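Local coordinates for SIR4-interacting protein SIF2 (Saccharomyces cerevisiae, PDB 1R5M) that acts in transcriptional corepression as a WD40-repeat protein of the Set3 complex and antagonizes telomeric silencing in yeast, at residues L253-D257 / T258-L262; V231-I234 / T235-T238; L175-I179 / S180-M184. One frame throughout, in Å; residues are numbered along the deposited sequence.

Contact 1 of 3, residues L253-D257 / T258-L262; sequences LEFND and TNKLL
Asn-256 and Leu-261 share the strong backbone bond of this contact. Asn-256 N donates to Leu-261 O over 2.9 Å, almost straight at 171°. The carbonyl of Asn-256 faces back into the turn, where Lys-260 N and Leu-261 N give it weak, bent bonds. Within 258-262 a side chain also braces the turn: Asn-259 OD1 accepts from Leu-261 N at 2.9 Å, which makes an Asx turn. The donor sits above the amide carbonyl plane. The amide reaches this place because Asn-259 CG stands between its backbone N and carbonyl carbon (chi1 62°). Asn-259 ND2 bonds to Asp-300 O.

These residues form the tight turn of a beta hairpin, strands 250-256 and 261-266, the first two strands of the blade that carries WD 5. Flanking the turn, Phe-255 and Leu-262 are a non-hydrogen-bonded antiparallel pair.

The charged contact is at the exposed tip. Lys-260 bends at chi2 and brings NZ to Asp-257 OD1, a salt bridge of 2.9 Å made from above the carboxylate plane. The same NZ bonds to Asp-257 O at 3.0 Å.

The Phe-255 ring lies obliquely by the 260-261 peptide, with CD1 3.4 Å from Leu-261 O. In an apolar contact, Leu-262 CD2 meets Leu-253 CD2 at 4.2 Å, methyl to methyl.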
loop_
_atom_site.group_PDB
_atom_site.type_symbol
_atom_site.label_atom_id
_atom_site.label_comp_id
_atom_site.label_asym_id
_atom_site.label_seq_id
_atom_site.Cartn_x
_atom_site.Cartn_y
_atom_site.Cartn_z
ATOM N N LEU A 253 -8.353 -1.905 1.312
ATOM C CA LEU A 253 -8.946 -2.323 2.579
ATOM C C LEU A 253 -7.987 -1.831 3.660
ATOM O O LEU A 253 -6.850 -2.297 3.754
ATOM C CB LEU A 253 -9.112 -3.846 2.647
ATOM C CG LEU A 253 -10.247 -4.400 1.778
ATOM C CD1 LEU A 253 -10.168 -5.910 1.748
ATOM C CD2 LEU A 253 -11.600 -3.946 2.326
ATOM N N GLU A 254 -8.452 -0.865 4.448
ATOM C CA GLU A 254 -7.657 -0.266 5.517
ATOM C C GLU A 254 -8.456 -0.152 6.806
ATOM O O GLU A 254 -9.466 0.558 6.867
ATOM C CB GLU A 254 -7.185 1.132 5.107
ATOM C CG GLU A 254 -6.158 1.164 3.983
ATOM C CD GLU A 254 -4.786 0.689 4.426
ATOM O OE1 GLU A 254 -4.595 0.462 5.640
ATOM O OE2 GLU A 254 -3.899 0.551 3.560
ATOM N N PHE A 255 -7.998 -0.847 7.840
ATOM C CA PHE A 255 -8.674 -0.817 9.128
ATOM C C PHE A 255 -8.010 0.186 10.065
ATOM O O PHE A 255 -6.782 0.252 10.150
ATOM C CB PHE A 255 -8.648 -2.208 9.771
ATOM C CG PHE A 255 -9.413 -2.295 11.062
ATOM C CD1 PHE A 255 -10.804 -2.229 11.069
ATOM C CD2 PHE A 255 -8.742 -2.447 12.271
ATOM C CE1 PHE A 255 -11.519 -2.315 12.266
ATOM C CE2 PHE A 255 -9.447 -2.534 13.472
ATOM C CZ PHE A 255 -10.836 -2.468 13.468
ATOM N N ASN A 256 -8.832 0.966 10.757
ATOM C CA ASN A 256 -8.359 1.959 11.717
ATOM C C ASN A 256 -8.581 1.319 13.091
ATOM O O ASN A 256 -9.717 1.127 13.524
ATOM C CB ASN A 256 -9.172 3.251 11.541
ATOM C CG ASN A 256 -8.750 4.360 12.490
ATOM O OD1 ASN A 256 -8.721 5.536 12.112
ATOM N ND2 ASN A 256 -8.446 4.002 13.728
ATOM N N ASP A 257 -7.485 0.981 13.766
ATOM C CA ASP A 257 -7.563 0.313 15.060
ATOM C C ASP A 257 -7.999 1.194 16.225
ATOM O O ASP A 257 -8.192 0.699 17.336
ATOM C CB ASP A 257 -6.220 -0.349 15.380
ATOM C CG ASP A 257 -6.343 -1.423 16.445
ATOM O OD1 ASP A 257 -7.258 -2.265 16.333
ATOM O OD2 ASP A 257 -5.522 -1.429 17.387
ATOM N N THR A 258 -8.152 2.491 15.983
ATOM C CA THR A 258 -8.594 3.393 17.041
ATOM C C THR A 258 -10.110 3.555 17.009
ATOM O O THR A 258 -10.771 3.359 18.028
ATOM C CB THR A 258 -7.932 4.777 16.928
ATOM O OG1 THR A 258 -6.516 4.643 17.106
ATOM C CG2 THR A 258 -8.479 5.718 18.002
ATOM N N ASN A 259 -10.666 3.907 15.851
ATOM C CA ASN A 259 -12.113 4.067 15.751
ATOM C C ASN A 259 -12.811 2.752 15.384
ATOM O O ASN A 259 -14.038 2.686 15.324
ATOM C CB ASN A 259 -12.483 5.171 14.744
ATOM C CG ASN A 259 -12.013 4.873 13.334
ATOM O OD1 ASN A 259 -11.692 3.737 13.004
ATOM N ND2 ASN A 259 -11.990 5.900 12.488
ATOM N N LYS A 260 -12.015 1.710 15.152
ATOM C CA LYS A 260 -12.517 0.379 14.810
ATOM C C LYS A 260 -13.375 0.329 13.549
ATOM O O LYS A 260 -14.330 -0.445 13.459
ATOM C CB LYS A 260 -13.311 -0.201 15.988
ATOM C CG LYS A 260 -12.538 -0.241 17.296
ATOM C CD LYS A 260 -11.270 -1.076 17.180
ATOM C CE LYS A 260 -10.528 -1.145 18.508
ATOM N NZ LYS A 260 -9.251 -1.902 18.388
ATOM N N LEU A 261 -13.030 1.157 12.571
ATOM C CA LEU A 261 -13.770 1.186 11.319
ATOM C C LEU A 261 -12.901 0.713 10.167
ATOM O O LEU A 261 -11.690 0.924 10.160
ATOM C CB LEU A 261 -14.259 2.604 11.016
ATOM C CG LEU A 261 -15.231 3.235 12.016
ATOM C CD1 LEU A 261 -15.521 4.669 11.599
ATOM C CD2 LEU A 261 -16.522 2.425 12.072
ATOM N N LEU A 262 -13.538 0.067 9.199
ATOM C CA LEU A 262 -12.854 -0.426 8.014
ATOM C C LEU A 262 -13.157 0.489 6.840
ATOM O O LEU A 262 -14.315 0.817 6.584
ATOM C CB LEU A 262 -13.332 -1.837 7.663
ATOM C CG LEU A 262 -12.796 -2.401 6.341
ATOM C CD1 LEU A 262 -11.300 -2.680 6.469
ATOM C CD2 LEU A 262 -13.549 -3.673 5.981
#

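Contact 2 of 3, residues V231-I234 / T235-T238; sequences VYQI and TEKT
A type I beta turn runs from Gln-233 to Glu-236 and bends the chain away at the end of strand 229-233. The turn is closed by a bond from Glu-236 N to Gln-233 O, 3.1 Å long with an angle of 163° at the hydrogen. The donor is well above the carbonyl plane, 51° out of it.

On one side of the turn the side chains of Gln-233, Thr-235 and Glu-236 run alongside each other. Gln-233 is extended beyond CG, and its OE1 lies 3.7 Å from Thr-235 OG1 and 4.2 Å from Glu-236 CG. The Gln-233 amide and the Glu-236 carboxylate are turned nearly perpendicular. This group is mostly at the surface.

The turn begins the loop between the third strand, 229-233, and the last, 241-243, of the propeller blade that carries WD 4. Further back the chains pair directly, through backbone bonds of Val-231 with Thr-240 and Gly-241. At Gln-233 a water stands between the separating chains. It accepts from Gln-233 N at 2.8 Å and also lies 2.7 Å from Glu-236 O and 2.8 Å from Thr-238 O.

Tyr-232 meets the loop with the edge of its ring. With CG beside the backbone N (chi1 -64°), CE2 comes 3.4 Å from Lys-237 O, in the ring plane. The hydroxyl, Tyr-232 OH, is hydrogen-bonded at 2.8 Å to another water, which gives a weak bond to Lys-237 O. Phe-187 meets the Tyr-232 ring with the planes inclined. Glu-236 O also takes a bond from Gln-185 NE2 of strand 182-187, in the preceding blade.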
loop_
_atom_site.group_PDB
_atom_site.type_symbol
_atom_site.label_atom_id
_atom_site.label_comp_id
_atom_site.label_asym_id
_atom_site.label_seq_id
_atom_site.Cartn_x
_atom_site.Cartn_y
_atom_site.Cartn_z
ATOM N N VAL A 231 -15.717 -11.475 5.898
ATOM C CA VAL A 231 -15.045 -11.331 7.187
ATOM C C VAL A 231 -14.785 -12.724 7.751
ATOM O O VAL A 231 -15.661 -13.590 7.702
ATOM C CB VAL A 231 -15.911 -10.540 8.195
ATOM C CG1 VAL A 231 -15.099 -10.220 9.443
ATOM C CG2 VAL A 231 -16.430 -9.257 7.547
ATOM N N TYR A 232 -13.582 -12.933 8.280
ATOM C CA TYR A 232 -13.205 -14.226 8.843
ATOM C C TYR A 232 -12.530 -14.133 10.200
ATOM O O TYR A 232 -12.010 -13.089 10.592
ATOM C CB TYR A 232 -12.228 -14.963 7.927
ATOM C CG TYR A 232 -12.762 -15.361 6.579
ATOM C CD1 TYR A 232 -12.698 -14.488 5.495
ATOM C CD2 TYR A 232 -13.305 -16.628 6.377
ATOM C CE1 TYR A 232 -13.156 -14.869 4.238
ATOM C CE2 TYR A 232 -13.768 -17.019 5.125
ATOM C CZ TYR A 232 -13.688 -16.135 4.061
ATOM O OH TYR A 232 -14.133 -16.520 2.819
ATOM N N GLN A 233 -12.531 -15.263 10.899
ATOM C CA GLN A 233 -11.870 -15.395 12.186
ATOM C C GLN A 233 -10.849 -16.496 11.908
ATOM O O GLN A 233 -11.139 -17.434 11.169
ATOM C CB GLN A 233 -12.860 -15.838 13.263
ATOM C CG GLN A 233 -12.302 -15.783 14.672
ATOM C CD GLN A 233 -13.334 -16.160 15.714
ATOM O OE1 GLN A 233 -13.880 -17.264 15.691
ATOM N NE2 GLN A 233 -13.611 -15.242 16.634
ATOM N N ILE A 234 -9.658 -16.376 12.481
ATOM C CA ILE A 234 -8.590 -17.348 12.251
ATOM C C ILE A 234 -8.947 -18.827 12.388
ATOM O O ILE A 234 -8.511 -19.643 11.576
ATOM C CB ILE A 234 -7.380 -17.063 13.169
ATOM C CG1 ILE A 234 -6.701 -15.762 12.740
ATOM C CG2 ILE A 234 -6.389 -18.224 13.111
ATOM C CD1 ILE A 234 -5.509 -15.384 13.598
ATOM N N THR A 235 -9.735 -19.175 13.399
ATOM C CA THR A 235 -10.090 -20.574 13.633
ATOM C C THR A 235 -11.275 -21.126 12.843
ATOM O O THR A 235 -11.599 -22.308 12.972
ATOM C CB THR A 235 -10.374 -20.830 15.126
ATOM O OG1 THR A 235 -11.569 -20.139 15.508
ATOM C CG2 THR A 235 -9.215 -20.340 15.981
ATOM N N GLU A 236 -11.920 -20.297 12.026
ATOM C CA GLU A 236 -13.070 -20.767 11.259
ATOM C C GLU A 236 -12.956 -20.557 9.755
ATOM O O GLU A 236 -12.572 -19.484 9.295
ATOM C CB GLU A 236 -14.347 -20.097 11.773
ATOM C CG GLU A 236 -14.703 -20.478 13.197
ATOM C CD GLU A 236 -14.846 -21.977 13.374
ATOM O OE1 GLU A 236 -15.707 -22.578 12.696
ATOM O OE2 GLU A 236 -14.095 -22.557 14.190
ATOM N N LYS A 237 -13.309 -21.590 8.995
ATOM C CA LYS A 237 -13.254 -21.532 7.539
ATOM C C LYS A 237 -14.467 -20.803 6.973
ATOM O O LYS A 237 -14.405 -20.218 5.890
ATOM C CB LYS A 237 -13.183 -22.947 6.958
ATOM C CG LYS A 237 -11.955 -23.732 7.395
ATOM C CD LYS A 237 -11.937 -25.123 6.781
ATOM C CE LYS A 237 -10.665 -25.872 7.156
ATOM N NZ LYS A 237 -10.611 -27.225 6.534
ATOM N N THR A 238 -15.572 -20.843 7.711
ATOM C CA THR A 238 -16.803 -20.183 7.289
ATOM C C THR A 238 -16.774 -18.710 7.691
ATOM O O THR A 238 -16.473 -18.380 8.836
ATOM C CB THR A 238 -18.038 -20.838 7.941
ATOM O OG1 THR A 238 -18.066 -22.233 7.619
ATOM C CG2 THR A 238 -19.318 -20.182 7.440
HETATM O O HOH W 1 -14.842 -19.202 2.702
HETATM O O HOH W 2 -14.146 -17.325 9.877
#

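Contact 3 of 3, residues L175-I179 / S180-M184; sequences LWNVI and SGTVM
Trp-176 and Val-183 make a tightly packed face of this hairpin. Val-183 CG2 sits over the face of the six-membered ring, 4.0 Å from its centroid, a CH-pi contact. The same methyl is 3.6 Å from Trp-176 CZ3. Trp-176 NE1 bonds to Ser-166 OG of strand 163-168. On the opposite face Leu-175 packs on Met-184, with CD2 4.0 Å from Met-184 CB. Backbone bonds close this part, from Met-184 N to Leu-175 O (2.8 Å) and from Asn-177 N to Thr-182 O.

The turn is polar and more open to solvent. Asn-177 CG is anti to its own N (chi1 169°), which brings OD1 to Ser-180 N at 3.0 Å. This bond is straight at 172°, though the donor lies above the amide plane. Ile-179 N adds a weak bond to the same OD1. Were the asparagine an alanine, Ser-180 N would probably lose its acceptor and Ile-179 N its weak one, leaving the turn less firmly held. Ser-180 OG and Thr-182 OG1 are hydrogen-bonded at 2.8 Å.

Asn-177 O takes two bonds, from Gly-181 N (2.7 Å) and Thr-182 N (3.3 Å). Gly-181 has positive phi. This is a G1 beta bulge, here in the hairpin of the two outer strands of a WD40 blade, where Trp-176 and Asn-177 end WD 3 in the position of the Trp-Asp pair.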
loop_
_atom_site.group_PDB
_atom_site.type_symbol
_atom_site.label_atom_id
_atom_site.label_comp_id
_atom_site.label_asym_id
_atom_site.label_seq_id
_atom_site.Cartn_x
_atom_site.Cartn_y
_atom_site.Cartn_z
ATOM N N LEU A 175 -3.864 -17.795 4.772
ATOM C CA LEU A 175 -3.638 -17.358 6.146
ATOM C C LEU A 175 -2.482 -18.230 6.621
ATOM O O LEU A 175 -2.587 -19.459 6.622
ATOM C CB LEU A 175 -4.868 -17.618 7.021
ATOM C CG LEU A 175 -4.605 -17.554 8.528
ATOM C CD1 LEU A 175 -4.187 -16.145 8.936
ATOM C CD2 LEU A 175 -5.865 -17.982 9.275
ATOM N N TRP A 176 -1.377 -17.599 7.000
ATOM C CA TRP A 176 -0.197 -18.328 7.449
ATOM C C TRP A 176 0.156 -18.099 8.902
ATOM O O TRP A 176 -0.107 -17.035 9.456
ATOM C CB TRP A 176 1.065 -17.890 6.694
ATOM C CG TRP A 176 1.058 -17.949 5.210
ATOM C CD1 TRP A 176 0.555 -17.017 4.346
ATOM C CD2 TRP A 176 1.670 -18.956 4.404
ATOM N NE1 TRP A 176 0.825 -17.379 3.050
ATOM C CE2 TRP A 176 1.509 -18.569 3.055
ATOM C CE3 TRP A 176 2.346 -20.151 4.692
ATOM C CZ2 TRP A 176 1.999 -19.336 1.993
ATOM C CZ3 TRP A 176 2.832 -20.913 3.635
ATOM C CH2 TRP A 176 2.656 -20.500 2.302
ATOM N N ASN A 177 0.752 -19.117 9.514
ATOM C CA ASN A 177 1.308 -18.951 10.844
ATOM C C ASN A 177 2.703 -18.643 10.297
ATOM O O ASN A 177 3.391 -19.534 9.794
ATOM C CB ASN A 177 1.331 -20.254 11.633
ATOM C CG ASN A 177 2.154 -20.136 12.897
ATOM O OD1 ASN A 177 3.224 -19.531 12.887
ATOM N ND2 ASN A 177 1.665 -20.715 13.990
ATOM N N VAL A 178 3.098 -17.376 10.343
ATOM C CA VAL A 178 4.370 -16.953 9.775
ATOM C C VAL A 178 5.620 -17.496 10.461
ATOM O O VAL A 178 6.676 -17.622 9.836
ATOM C CB VAL A 178 4.433 -15.401 9.701
ATOM C CG1 VAL A 178 4.817 -14.818 11.051
ATOM C CG2 VAL A 178 5.398 -14.970 8.611
ATOM N N ILE A 179 5.501 -17.832 11.739
ATOM C CA ILE A 179 6.638 -18.361 12.480
ATOM C C ILE A 179 6.928 -19.812 12.097
ATOM O O ILE A 179 8.082 -20.176 11.866
ATOM C CB ILE A 179 6.400 -18.240 14.003
ATOM C CG1 ILE A 179 6.411 -16.757 14.398
ATOM C CG2 ILE A 179 7.462 -19.016 14.773
ATOM C CD1 ILE A 179 6.117 -16.494 15.859
ATOM N N SER A 180 5.887 -20.635 12.020
ATOM C CA SER A 180 6.070 -22.034 11.647
ATOM C C SER A 180 6.081 -22.188 10.125
ATOM O O SER A 180 6.568 -23.188 9.596
ATOM C CB SER A 180 4.959 -22.901 12.247
ATOM O OG SER A 180 3.683 -22.479 11.798
ATOM N N GLY A 181 5.548 -21.190 9.425
ATOM C CA GLY A 181 5.510 -21.241 7.973
ATOM C C GLY A 181 4.505 -22.255 7.465
ATOM O O GLY A 181 4.709 -22.879 6.422
ATOM N N THR A 182 3.415 -22.421 8.203
ATOM C CA THR A 182 2.380 -23.370 7.827
ATOM C C THR A 182 1.112 -22.680 7.334
ATOM O O THR A 182 0.795 -21.558 7.735
ATOM C CB THR A 182 2.024 -24.299 9.007
ATOM O OG1 THR A 182 1.636 -23.513 10.141
ATOM C CG2 THR A 182 3.226 -25.166 9.379
ATOM N N VAL A 183 0.401 -23.363 6.447
ATOM C CA VAL A 183 -0.839 -22.853 5.876
ATOM C C VAL A 183 -1.988 -23.198 6.816
ATOM O O VAL A 183 -2.303 -24.370 7.013
ATOM C CB VAL A 183 -1.112 -23.490 4.498
ATOM C CG1 VAL A 183 -2.466 -23.038 3.975
ATOM C CG2 VAL A 183 -0.003 -23.119 3.522
ATOM N N MET A 184 -2.614 -22.181 7.396
ATOM C CA MET A 184 -3.722 -22.408 8.319
ATOM C C MET A 184 -5.061 -22.462 7.602
ATOM O O MET A 184 -5.930 -23.259 7.950
ATOM C CB MET A 184 -3.743 -21.319 9.385
ATOM C CG MET A 184 -2.529 -21.348 10.283
ATOM S SD MET A 184 -2.572 -20.000 11.448
ATOM C CE MET A 184 -3.926 -20.502 12.488
#

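How the contacts relate
All three contacts are turns at strand ends in successive propeller blades. Contact 1 joins the first two strands of its blade and has its centre closest to the chain's centre, about 15 Å away. Contacts 2 and 3 both follow the third strand, in neighbouring blades and further out. Contact 2 is a surface contact; contacts 1 and 3 are partly buried. Their chemistry also differs: a salt bridge on the exposed turn and an Asx turn in contact 1, ordered water in contact 2, a bulge and an aromatic face in contact 3. Contacts 2 and 3 touch, Ile-234 CG2 packing on Met-184 CE at 3.4 Å. Contact 1 touches neither; its nearest atoms are about 6 Å from contact 2.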